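Local coordinates for protein peptidoglycan glycosyltransferase (Burkholderia ambifaria, PDB 5UY7) that belongs to the penicillin-binding proteins and carries a domain with the fold of the serine beta-lactamases, at residues Y477-V482 / Q510-V515; T436-V441 / G459-T464; I492-S497 / P514-I519; A222-V227 / L238-T243. All coordinates share one frame; numbering follows the deposited sequence.

How the interactions relate
All four contacts involve one antiparallel sheet of five strands, ordered 235-241, 222-229, 492-499, 477-485, 459-466. Interactions 1 and 3, whose centres are 8 Å apart, share helix 509-526: its early turns meet strand 477-485 and its next turns strand 492-499. Phe481 and Phe516 pack where they join, CD1 of the former 3.4 Å from CG of the latter. Interaction 2 lies at the other edge strand from interaction 4, about 21 Å from it between centres, and holds Lys461 and, farther along the same strand, residues that bind a sulfate in the probable active site. Interaction 4 reaches the rest through strand 222-229, with Ala225 and Val227 touching Ile519 of interaction 3.

Interaction 1: residues Y477-V482 / Q510-V515; sequences YRASFV and QVSGPV
Ser480 of strand 477-482 and Ser512 of helix 510-515 are the residues whose CA atoms come nearest, at 5.4 Å. The two axes come within 6.7 Å and run in broadly the same direction at 35°, and the helix is kinked at Pro514, whose ring nitrogen has no hydrogen to give to the preceding turn. Small side chains suit so near an approach. Ala479 lays its CB against CB of Val511, at 4.1 Å, while Ser512 brings its CB to 3.6 Å from the carbonyl O of Ala479. The hydroxyl of Ser512 sits between its own backbone N and carbonyl carbon (chi1 58°), which turns OG toward the strand. There a water joins it, 2.9 Å from Ser512 OG, and donates to Ser480 O at 3.2 Å; Gly508 O gives OG a further, weak partner. Ser512 OG also lies at the edge of the Phe481 ring, close to its plane, and Phe481 CD2 comes obliquely to CA of Gly513 at 4.3 Å. At the other end Tyr477 reaches CG2 of Val511 with its OH, at 4.0 Å, while that oxygen is hydrogen-bonded to Gly508 N. Helix 509-526 covers the face of the sheet that carries Ala479 and Phe481. Ser480 turns the other way to bond Ser497 of strand 492-499, and Val482 packs on helix 390-401.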
loop_
_atom_site.group_PDB
_atom_site.type_symbol
_atom_site.label_atom_id
_atom_site.label_comp_id
_atom_site.label_asym_id
_atom_site.label_seq_id
_atom_site.Cartn_x
_atom_site.Cartn_y
_atom_site.Cartn_z
ATOM N N TYR A 477 11.681 -9.904 10.494
ATOM C CA TYR A 477 10.835 -9.483 9.388
ATOM C C TYR A 477 10.465 -8.020 9.570
ATOM O O TYR A 477 10.749 -7.403 10.597
ATOM C CB TYR A 477 9.577 -10.352 9.279
ATOM C CG TYR A 477 8.562 -10.134 10.375
ATOM C CD1 TYR A 477 8.692 -10.768 11.605
ATOM C CD2 TYR A 477 7.464 -9.306 10.178
ATOM C CE1 TYR A 477 7.760 -10.569 12.613
ATOM C CE2 TYR A 477 6.529 -9.105 11.174
ATOM C CZ TYR A 477 6.682 -9.736 12.387
ATOM O OH TYR A 477 5.751 -9.537 13.379
ATOM N N ARG A 478 9.820 -7.471 8.551
ATOM C CA ARG A 478 9.354 -6.094 8.556
ATOM C C ARG A 478 7.857 -6.096 8.289
ATOM O O ARG A 478 7.399 -6.716 7.326
ATOM C CB ARG A 478 10.091 -5.268 7.506
ATOM C CG ARG A 478 9.520 -3.890 7.292
ATOM C CD ARG A 478 9.954 -3.341 5.941
ATOM N NE ARG A 478 11.360 -2.971 5.949
ATOM C CZ ARG A 478 11.799 -1.754 6.248
ATOM N NH1 ARG A 478 10.933 -0.792 6.554
ATOM N NH2 ARG A 478 13.101 -1.498 6.236
ATOM N N ALA A 479 7.098 -5.431 9.157
ATOM C CA ALA A 479 5.647 -5.372 9.057
ATOM C C ALA A 479 5.257 -3.986 8.570
ATOM O O ALA A 479 5.522 -2.990 9.252
ATOM C CB ALA A 479 4.991 -5.681 10.405
ATOM N N SER A 480 4.647 -3.915 7.385
ATOM C CA SER A 480 4.245 -2.635 6.818
ATOM C C SER A 480 2.749 -2.607 6.536
ATOM O O SER A 480 2.103 -3.644 6.383
ATOM C CB SER A 480 5.024 -2.333 5.527
ATOM O OG SER A 480 6.426 -2.387 5.775
ATOM N N PHE A 481 2.198 -1.394 6.492
ATOM C CA PHE A 481 0.801 -1.206 6.116
ATOM C C PHE A 481 0.662 0.115 5.374
ATOM O O PHE A 481 1.223 1.123 5.804
ATOM C CB PHE A 481 -0.109 -1.205 7.356
ATOM C CG PHE A 481 -1.576 -1.275 7.032
ATOM C CD1 PHE A 481 -2.284 -0.124 6.685
ATOM C CD2 PHE A 481 -2.254 -2.487 7.085
ATOM C CE1 PHE A 481 -3.634 -0.195 6.373
ATOM C CE2 PHE A 481 -3.602 -2.560 6.776
ATOM C CZ PHE A 481 -4.293 -1.412 6.427
ATOM N N VAL A 482 -0.093 0.126 4.271
ATOM C CA VAL A 482 -0.392 1.376 3.576
ATOM C C VAL A 482 -1.897 1.468 3.358
ATOM O O VAL A 482 -2.518 0.516 2.877
ATOM C CB VAL A 482 0.356 1.491 2.235
ATOM C CG1 VAL A 482 0.153 2.886 1.654
ATOM C CG2 VAL A 482 1.854 1.199 2.428
ATOM N N GLN A 510 -0.979 -7.332 12.714
ATOM C CA GLN A 510 -1.225 -7.034 14.121
ATOM C C GLN A 510 -0.204 -6.056 14.692
ATOM O O GLN A 510 -0.442 -5.478 15.759
ATOM C CB GLN A 510 -1.223 -8.332 14.932
ATOM C CG GLN A 510 -2.348 -9.287 14.558
ATOM C CD GLN A 510 -2.182 -10.662 15.183
ATOM O OE1 GLN A 510 -1.091 -11.240 15.167
ATOM N NE2 GLN A 510 -3.267 -11.192 15.740
ATOM N N VAL A 511 0.923 -5.872 14.014
ATOM C CA VAL A 511 1.936 -4.898 14.404
ATOM C C VAL A 511 1.770 -3.594 13.636
ATOM O O VAL A 511 1.686 -2.521 14.234
ATOM C CB VAL A 511 3.348 -5.497 14.206
ATOM C CG1 VAL A 511 4.426 -4.445 14.432
ATOM C CG2 VAL A 511 3.541 -6.697 15.127
ATOM N N SER A 512 1.675 -3.677 12.303
ATOM C CA SER A 512 1.590 -2.479 11.471
ATOM C C SER A 512 0.197 -1.858 11.491
ATOM O O SER A 512 0.062 -0.632 11.447
ATOM C CB SER A 512 1.972 -2.815 10.026
ATOM O OG SER A 512 1.120 -3.832 9.500
ATOM N N GLY A 513 -0.844 -2.686 11.521
ATOM C CA GLY A 513 -2.205 -2.211 11.413
ATOM C C GLY A 513 -2.601 -1.196 12.470
ATOM O O GLY A 513 -3.153 -0.135 12.162
ATOM N N PRO A 514 -2.341 -1.502 13.742
ATOM C CA PRO A 514 -2.711 -0.543 14.793
ATOM C C PRO A 514 -1.977 0.778 14.693
ATOM O O PRO A 514 -2.513 1.798 15.140
ATOM C CB PRO A 514 -2.356 -1.288 16.084
ATOM C CG PRO A 514 -2.494 -2.733 15.702
ATOM C CD PRO A 514 -1.951 -2.804 14.316
ATOM N N VAL A 515 -0.761 0.790 14.138
ATOM C CA VAL A 515 -0.055 2.052 13.939
ATOM C C VAL A 515 -0.737 2.869 12.851
ATOM O O VAL A 515 -0.946 4.079 12.992
ATOM C CB VAL A 515 1.424 1.803 13.597
ATOM C CG1 VAL A 515 2.178 3.139 13.605
ATOM C CG2 VAL A 515 2.039 0.817 14.562
HETATM O O HOH W 1 2.225 -6.167 8.270
#

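Interaction 2: residues T436-V441 / G459-T464; sequences TMLETV and GGKSGT. With SO4 (sulfate ion), chain B.
Leu438 and Val441, one turn apart on helix 436-441, press on the backbone and lysine stem of strand 459-464. The carbonyl O of Leu438 lies 3.3 Å from CA of Gly459, and Leu438 CB rests near Gly460 N. With no side chain at Gly459, the helix can come so near that the CA atoms of Glu439 and Gly459 are 4.1 Å apart. Val441 meets the carbonyl oxygen of Gly460 head-on with its branched end: CB and both methyls gather round it, CG1 at 3.3 Å from Gly460 O, an oxygen buried here without a polar partner in the model. The two apolar tips then meet the aliphatic part of Lys461 at about right angles: Leu438 CD2 touches its CG at 4.0 Å, and Val441 CG2 its CD, likewise at 4.0 Å. The lysine chain bends at chi2 (-60°) and chi3 (-76°), and its NZ is hydrogen-bonded to Ser324 OG. Pro274 of helix 273-282 touches both Leu438 and Lys461, and Tyr397 of helix 390-401 also touches the lysine. Further along the strand a sulfate ion, probably from the crystallisation liquor, is bonded by Ser270 OG and weakly by Thr464 OG1; a bond from Ser462 OG to its O1, 3.0 Å long, holds for one of two conformers of that serine and is tentative. Lys461-Ser462-Gly463 fits the K(T/S)G motif on the edge strand of penicillin-binding domains, while Ser270 with Lys273 and Ser324 match the SxxK and SxN motifs, so the sulfate probably marks the active-site cleft.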
loop_
_atom_site.group_PDB
_atom_site.type_symbol
_atom_site.label_atom_id
_atom_site.label_comp_id
_atom_site.label_asym_id
_atom_site.label_seq_id
_atom_site.Cartn_x
_atom_site.Cartn_y
_atom_site.Cartn_z
ATOM N N THR A 436 -13.308 0.445 -2.716
ATOM C CA THR A 436 -14.346 -0.375 -2.093
ATOM C C THR A 436 -13.761 -1.690 -1.591
ATOM O O THR A 436 -14.059 -2.127 -0.466
ATOM C CB THR A 436 -15.489 -0.606 -3.093
ATOM O OG1 THR A 436 -16.095 0.657 -3.413
ATOM C CG2 THR A 436 -16.565 -1.562 -2.534
ATOM N N MET A 437 -12.902 -2.325 -2.396
ATOM C CA MET A 437 -12.277 -3.573 -1.967
ATOM C C MET A 437 -11.356 -3.353 -0.773
ATOM O O MET A 437 -11.289 -4.197 0.128
ATOM C CB MET A 437 -11.506 -4.196 -3.130
ATOM C CG MET A 437 -12.399 -4.559 -4.307
ATOM S SD MET A 437 -11.352 -5.117 -5.664
ATOM C CE MET A 437 -12.584 -5.383 -6.949
ATOM N N LEU A 438 -10.635 -2.232 -0.751
ATOM C CA LEU A 438 -9.713 -1.986 0.361
ATOM C C LEU A 438 -10.453 -1.841 1.687
ATOM O O LEU A 438 -9.902 -2.185 2.738
ATOM C CB LEU A 438 -8.875 -0.736 0.093
ATOM C CG LEU A 438 -7.803 -0.844 -0.994
ATOM C CD1 LEU A 438 -7.110 0.504 -1.137
ATOM C CD2 LEU A 438 -6.774 -1.946 -0.698
ATOM N N GLU A 439 -11.684 -1.322 1.666
ATOM C CA GLU A 439 -12.465 -1.256 2.901
ATOM C C GLU A 439 -12.743 -2.642 3.463
ATOM O O GLU A 439 -12.830 -2.808 4.689
ATOM C CB GLU A 439 -13.800 -0.546 2.670
ATOM C CG GLU A 439 -13.704 0.916 2.366
ATOM C CD GLU A 439 -15.074 1.596 2.407
ATOM O OE1 GLU A 439 -15.720 1.586 3.474
ATOM O OE2 GLU A 439 -15.502 2.093 1.350
ATOM N N THR A 440 -12.928 -3.649 2.592
ATOM C CA THR A 440 -13.259 -4.978 3.102
ATOM C C THR A 440 -12.093 -5.605 3.850
ATOM O O THR A 440 -12.306 -6.531 4.641
ATOM C CB THR A 440 -13.720 -5.923 1.978
ATOM O OG1 THR A 440 -12.608 -6.311 1.149
ATOM C CG2 THR A 440 -14.819 -5.267 1.124
ATOM N N VAL A 441 -10.876 -5.098 3.639
ATOM C CA VAL A 441 -9.687 -5.657 4.280
ATOM C C VAL A 441 -9.758 -5.497 5.794
ATOM O O VAL A 441 -9.295 -6.362 6.545
ATOM C CB VAL A 441 -8.424 -4.983 3.710
ATOM C CG1 VAL A 441 -7.193 -5.401 4.505
ATOM C CG2 VAL A 441 -8.257 -5.306 2.225
ATOM N N GLY A 459 -9.416 2.037 4.411
ATOM C CA GLY A 459 -9.010 0.813 3.741
ATOM C C GLY A 459 -7.526 0.855 3.476
ATOM O O GLY A 459 -6.914 1.927 3.437
ATOM N N GLY A 460 -6.952 -0.327 3.288
ATOM C CA GLY A 460 -5.526 -0.423 3.035
ATOM C C GLY A 460 -5.095 -1.876 3.006
ATOM O O GLY A 460 -5.925 -2.788 3.016
ATOM N N LYS A 461 -3.775 -2.070 2.981
ATOM C CA LYS A 461 -3.206 -3.410 2.916
ATOM C C LYS A 461 -1.975 -3.533 3.794
ATOM O O LYS A 461 -1.133 -2.628 3.837
ATOM C CB LYS A 461 -2.790 -3.786 1.485
ATOM C CG LYS A 461 -3.863 -4.408 0.651
ATOM C CD LYS A 461 -4.397 -5.694 1.248
ATOM C CE LYS A 461 -3.456 -6.859 1.065
ATOM N NZ LYS A 461 -3.956 -8.018 1.829
ATOM N N SER A 462 -1.865 -4.683 4.447
ATOM C CA SER A 462 -0.662 -5.069 5.165
ATOM C C SER A 462 0.261 -5.864 4.250
ATOM O O SER A 462 -0.171 -6.469 3.263
ATOM C CB SER A 462 -1.012 -5.911 6.394
ATOM O OG SER A 462 -1.518 -7.175 6.006
ATOM N N GLY A 463 1.543 -5.850 4.589
ATOM C CA GLY A 463 2.526 -6.659 3.887
ATOM C C GLY A 463 3.656 -6.994 4.831
ATOM O O GLY A 463 3.948 -6.242 5.767
ATOM N N THR A 464 4.295 -8.142 4.593
ATOM C CA THR A 464 5.414 -8.574 5.420
ATOM C C THR A 464 6.598 -8.937 4.537
ATOM O O THR A 464 6.441 -9.611 3.516
ATOM C CB THR A 464 5.038 -9.776 6.295
ATOM O OG1 THR A 464 4.727 -10.894 5.459
ATOM C CG2 THR A 464 3.836 -9.455 7.158
HETATM S S SO4 B . 0.569 -10.364 5.079
HETATM O O1 SO4 B . 0.761 -9.017 5.626
HETATM O O2 SO4 B . -0.824 -10.764 5.231
HETATM O O3 SO4 B . 1.427 -11.286 5.819
HETATM O O4 SO4 B . 0.927 -10.445 3.669
#

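Interaction 3: residues I492-S497 / P514-I519; sequences IVVAVS and PVFSAI
Val494 and Val496 belong to the helix-on-sheet layer of this beta-lactamase-like domain, where helix 509-526 crosses a central strand. Segments 492-497 and 514-519 run at 143° to each other, axes 8.2 Å apart. Alternate strand residues face the helix, which answers with Val515, Phe516 and Ile519. Phe516 holds CG anti to its backbone N (chi1 163°), and the ring brings CD1 to 3.7 Å from CB of Val494. The carbonyl O of Val494 lies at the ring edge, near its plane. CG1 of the same valine leans on Ile519 CG2, at 3.9 Å. Val496 divides its two methyls: CG1 meets Val515 CG1 at 3.9 Å and Ile519 CD1 at 4.0 Å, while CG2 lies across the base of Phe516, 4.1 Å from its CB. Beta-branched residues suit the strand, and their compact methyls pack against the helix side chains with no polar atom to satisfy. Around this core Phe516 tilts its ring at about 45° to that of Phe481 on strand 477-485, Ile519 extends to Ala225 and Val227 of strand 222-229, and the opposite face, with Val493 and Ala495, is covered by helix 390-401.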
loop_
_atom_site.group_PDB
_atom_site.type_symbol
_atom_site.label_atom_id
_atom_site.label_comp_id
_atom_site.label_asym_id
_atom_site.label_seq_id
_atom_site.Cartn_x
_atom_site.Cartn_y
_atom_site.Cartn_z
ATOM N N ILE A 492 -6.202 11.513 3.111
ATOM C CA ILE A 492 -4.803 11.208 3.379
ATOM C C ILE A 492 -4.485 9.780 2.968
ATOM O O ILE A 492 -5.354 8.901 2.933
ATOM C CB ILE A 492 -4.441 11.417 4.866
ATOM C CG1 ILE A 492 -5.259 10.469 5.757
ATOM C CG2 ILE A 492 -4.635 12.887 5.254
ATOM C CD1 ILE A 492 -4.921 10.605 7.255
ATOM N N VAL A 493 -3.220 9.564 2.638
ATOM C CA VAL A 493 -2.622 8.240 2.580
ATOM C C VAL A 493 -1.680 8.138 3.764
ATOM O O VAL A 493 -0.940 9.085 4.046
ATOM C CB VAL A 493 -1.872 8.018 1.259
ATOM C CG1 VAL A 493 -0.893 6.853 1.391
ATOM C CG2 VAL A 493 -2.874 7.758 0.148
ATOM N N VAL A 494 -1.740 7.017 4.484
ATOM C CA VAL A 494 -0.870 6.769 5.629
ATOM C C VAL A 494 -0.085 5.498 5.365
ATOM O O VAL A 494 -0.672 4.452 5.071
ATOM C CB VAL A 494 -1.667 6.643 6.938
ATOM C CG1 VAL A 494 -0.738 6.270 8.097
ATOM C CG2 VAL A 494 -2.398 7.950 7.231
ATOM N N ALA A 495 1.236 5.579 5.510
ATOM C CA ALA A 495 2.121 4.446 5.278
ATOM C C ALA A 495 2.972 4.250 6.517
ATOM O O ALA A 495 3.585 5.204 7.001
ATOM C CB ALA A 495 3.012 4.684 4.048
ATOM N N VAL A 496 3.002 3.021 7.037
ATOM C CA VAL A 496 3.767 2.722 8.241
ATOM C C VAL A 496 4.598 1.466 8.020
ATOM O O VAL A 496 4.236 0.571 7.246
ATOM C CB VAL A 496 2.862 2.552 9.484
ATOM C CG1 VAL A 496 2.080 3.831 9.767
ATOM C CG2 VAL A 496 1.916 1.366 9.310
ATOM N N SER A 497 5.726 1.401 8.714
ATOM C CA SER A 497 6.537 0.190 8.688
ATOM C C SER A 497 7.238 0.036 10.027
ATOM O O SER A 497 7.780 1.008 10.566
ATOM C CB SER A 497 7.555 0.235 7.551
ATOM O OG SER A 497 8.089 -1.051 7.328
ATOM N N PRO A 514 -2.341 -1.502 13.742
ATOM C CA PRO A 514 -2.711 -0.543 14.793
ATOM C C PRO A 514 -1.977 0.778 14.693
ATOM O O PRO A 514 -2.513 1.798 15.140
ATOM C CB PRO A 514 -2.356 -1.288 16.084
ATOM C CG PRO A 514 -2.494 -2.733 15.702
ATOM C CD PRO A 514 -1.951 -2.804 14.316
ATOM N N VAL A 515 -0.761 0.790 14.138
ATOM C CA VAL A 515 -0.055 2.052 13.939
ATOM C C VAL A 515 -0.737 2.869 12.851
ATOM O O VAL A 515 -0.946 4.079 12.992
ATOM C CB VAL A 515 1.424 1.803 13.597
ATOM C CG1 VAL A 515 2.178 3.139 13.605
ATOM C CG2 VAL A 515 2.039 0.817 14.562
ATOM N N PHE A 516 -1.056 2.226 11.722
ATOM C CA PHE A 516 -1.855 2.893 10.701
ATOM C C PHE A 516 -3.141 3.448 11.302
ATOM O O PHE A 516 -3.507 4.612 11.077
ATOM C CB PHE A 516 -2.186 1.926 9.554
ATOM C CG PHE A 516 -3.319 2.410 8.680
ATOM C CD1 PHE A 516 -3.067 3.256 7.604
ATOM C CD2 PHE A 516 -4.640 2.052 8.956
ATOM C CE1 PHE A 516 -4.094 3.723 6.811
ATOM C CE2 PHE A 516 -5.686 2.530 8.162
ATOM C CZ PHE A 516 -5.408 3.356 7.088
ATOM N N SER A 517 -3.845 2.614 12.069
ATOM C CA SER A 517 -5.141 3.014 12.604
ATOM C C SER A 517 -5.011 4.231 13.506
ATOM O O SER A 517 -5.796 5.181 13.409
ATOM C CB SER A 517 -5.768 1.858 13.378
ATOM O OG SER A 517 -6.919 2.304 14.078
ATOM N N ALA A 518 -4.026 4.210 14.402
ATOM C CA ALA A 518 -3.839 5.318 15.329
ATOM C C ALA A 518 -3.499 6.601 14.584
ATOM O O ALA A 518 -4.075 7.660 14.849
ATOM C CB ALA A 518 -2.746 4.967 16.342
ATOM N N ILE A 519 -2.571 6.529 13.631
ATOM C CA ILE A 519 -2.178 7.741 12.924
ATOM C C ILE A 519 -3.323 8.256 12.065
ATOM O O ILE A 519 -3.597 9.459 12.037
ATOM C CB ILE A 519 -0.907 7.498 12.095
ATOM C CG1 ILE A 519 0.266 7.241 13.036
ATOM C CG2 ILE A 519 -0.666 8.684 11.158
ATOM C CD1 ILE A 519 1.569 6.836 12.323
#

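Interaction 4: residues A222-V227 / L238-T243; sequences AGAAMV and LVNYPT
Gly223 and Tyr241 pair through two backbone hydrogen bonds, and Ala225 and Val239 repeat the pattern two residues on. Gly223 N gives to Tyr241 O at 2.6 Å, a short bond bent to 146° at the hydrogen; the return bond from Tyr241 N to Gly223 O is straighter, at 175°, though its donor stands above the carbonyl plane. Ala225 N gives to Val239 O at 3.0 Å and Val239 N to Ala225 O at 2.9 Å. Gly223 and Ala225 keep the buried strand slim on the face shared with Val239, which packs on helix 201-217. Together the strands form an antiparallel beta hairpin, with 222-229 its link to strand 492-499. Helices 390-401 and 260-263 cover the face of Ala224 and Met226, where Met226 and Leu238 run alongside each other in the same sense, Leu238 CD1 3.9 Å from Met226 CB. The outermost strand, 235-241, is looser, with Leu238, Asn240 and Tyr241 partly exposed. Farther along, beside Gly223 and Asn240, a water donates to Gly223 O at 2.6 Å and to Asn240 OD1 at 2.7 Å. Asn240 is held further by Asn259, through ND2, and by the backbone N of Ile261. Beyond the strand end, partly exposed Pro242 follows a cis peptide bond and rests its CD 4.2 Å from Ala222 CB.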
loop_
_atom_site.group_PDB
_atom_site.type_symbol
_atom_site.label_atom_id
_atom_site.label_comp_id
_atom_site.label_asym_id
_atom_site.label_seq_id
_atom_site.Cartn_x
_atom_site.Cartn_y
_atom_site.Cartn_z
ATOM N N ALA A 222 13.445 -0.491 14.305
ATOM C CA ALA A 222 13.207 0.844 13.779
ATOM C C ALA A 222 11.775 0.902 13.282
ATOM O O ALA A 222 11.104 -0.124 13.141
ATOM C CB ALA A 222 14.192 1.186 12.659
ATOM N N GLY A 223 11.314 2.118 13.025
ATOM C CA GLY A 223 10.007 2.301 12.422
ATOM C C GLY A 223 10.015 3.503 11.507
ATOM O O GLY A 223 10.914 4.350 11.558
ATOM N N ALA A 224 8.988 3.570 10.663
ATOM C CA ALA A 224 8.825 4.676 9.731
ATOM C C ALA A 224 7.341 4.944 9.543
ATOM O O ALA A 224 6.524 4.023 9.568
ATOM C CB ALA A 224 9.474 4.373 8.382
ATOM N N ALA A 225 6.998 6.217 9.357
ATOM C CA ALA A 225 5.612 6.566 9.062
ATOM C C ALA A 225 5.576 7.811 8.199
ATOM O O ALA A 225 6.361 8.739 8.411
ATOM C CB ALA A 225 4.817 6.815 10.346
ATOM N N MET A 226 4.656 7.850 7.234
ATOM C CA MET A 226 4.467 9.100 6.523
ATOM C C MET A 226 2.995 9.271 6.194
ATOM O O MET A 226 2.237 8.301 6.096
ATOM C CB MET A 226 5.345 9.218 5.261
ATOM C CG MET A 226 5.066 8.278 4.125
ATOM S SD MET A 226 6.266 8.533 2.778
ATOM C CE MET A 226 5.603 9.942 1.911
ATOM N N VAL A 227 2.600 10.530 6.075
ATOM C CA VAL A 227 1.223 10.916 5.795
ATOM C C VAL A 227 1.255 11.860 4.606
ATOM O O VAL A 227 2.033 12.823 4.597
ATOM C CB VAL A 227 0.565 11.592 7.011
ATOM C CG1 VAL A 227 -0.899 11.947 6.701
ATOM C CG2 VAL A 227 0.629 10.688 8.235
ATOM N N LEU A 238 6.545 12.922 8.075
ATOM C CA LEU A 238 7.580 12.018 7.582
ATOM C C LEU A 238 8.486 11.743 8.772
ATOM O O LEU A 238 9.217 12.642 9.196
ATOM C CB LEU A 238 8.340 12.667 6.423
ATOM C CG LEU A 238 9.403 11.907 5.629
ATOM C CD1 LEU A 238 8.750 10.985 4.637
ATOM C CD2 LEU A 238 10.304 12.897 4.902
ATOM N N VAL A 239 8.399 10.542 9.351
ATOM C CA VAL A 239 9.059 10.242 10.619
ATOM C C VAL A 239 9.849 8.947 10.503
ATOM O O VAL A 239 9.314 7.926 10.062
ATOM C CB VAL A 239 8.047 10.129 11.778
ATOM C CG1 VAL A 239 8.780 9.813 13.094
ATOM C CG2 VAL A 239 7.269 11.412 11.919
ATOM N N ASN A 240 11.113 8.991 10.914
ATOM C CA ASN A 240 11.909 7.804 11.189
ATOM C C ASN A 240 12.124 7.724 12.690
ATOM O O ASN A 240 12.488 8.729 13.312
ATOM C CB ASN A 240 13.261 7.862 10.481
ATOM C CG ASN A 240 13.127 7.841 8.978
ATOM O OD1 ASN A 240 12.929 6.785 8.387
ATOM N ND2 ASN A 240 13.237 9.008 8.352
ATOM N N TYR A 241 11.899 6.546 13.271
ATOM C CA TYR A 241 12.187 6.330 14.687
ATOM C C TYR A 241 12.976 5.042 14.874
ATOM O O TYR A 241 12.471 3.953 14.532
ATOM C CB TYR A 241 10.910 6.296 15.531
ATOM C CG TYR A 241 11.257 6.437 16.988
ATOM C CD1 TYR A 241 11.465 7.692 17.548
ATOM C CD2 TYR A 241 11.457 5.321 17.785
ATOM C CE1 TYR A 241 11.821 7.835 18.873
ATOM C CE2 TYR A 241 11.821 5.452 19.109
ATOM C CZ TYR A 241 11.997 6.713 19.652
ATOM O OH TYR A 241 12.359 6.848 20.969
ATOM N N PRO A 242 14.201 5.099 15.421
ATOM C CA PRO A 242 14.889 6.336 15.808
ATOM C C PRO A 242 15.413 7.119 14.602
ATOM O O PRO A 242 15.325 6.647 13.471
ATOM C CB PRO A 242 16.061 5.843 16.676
ATOM C CG PRO A 242 15.811 4.380 16.918
ATOM C CD PRO A 242 14.982 3.904 15.770
ATOM N N THR A 243 15.960 8.311 14.845
ATOM C CA THR A 243 16.460 9.127 13.745
ATOM C C THR A 243 17.814 8.659 13.222
ATOM O O THR A 243 18.159 8.971 12.078
ATOM C CB THR A 243 16.577 10.585 14.183
ATOM O OG1 THR A 243 17.426 10.644 15.329
ATOM C CG2 THR A 243 15.214 11.152 14.541
HETATM O O HOH W 2 12.907 4.477 9.833
#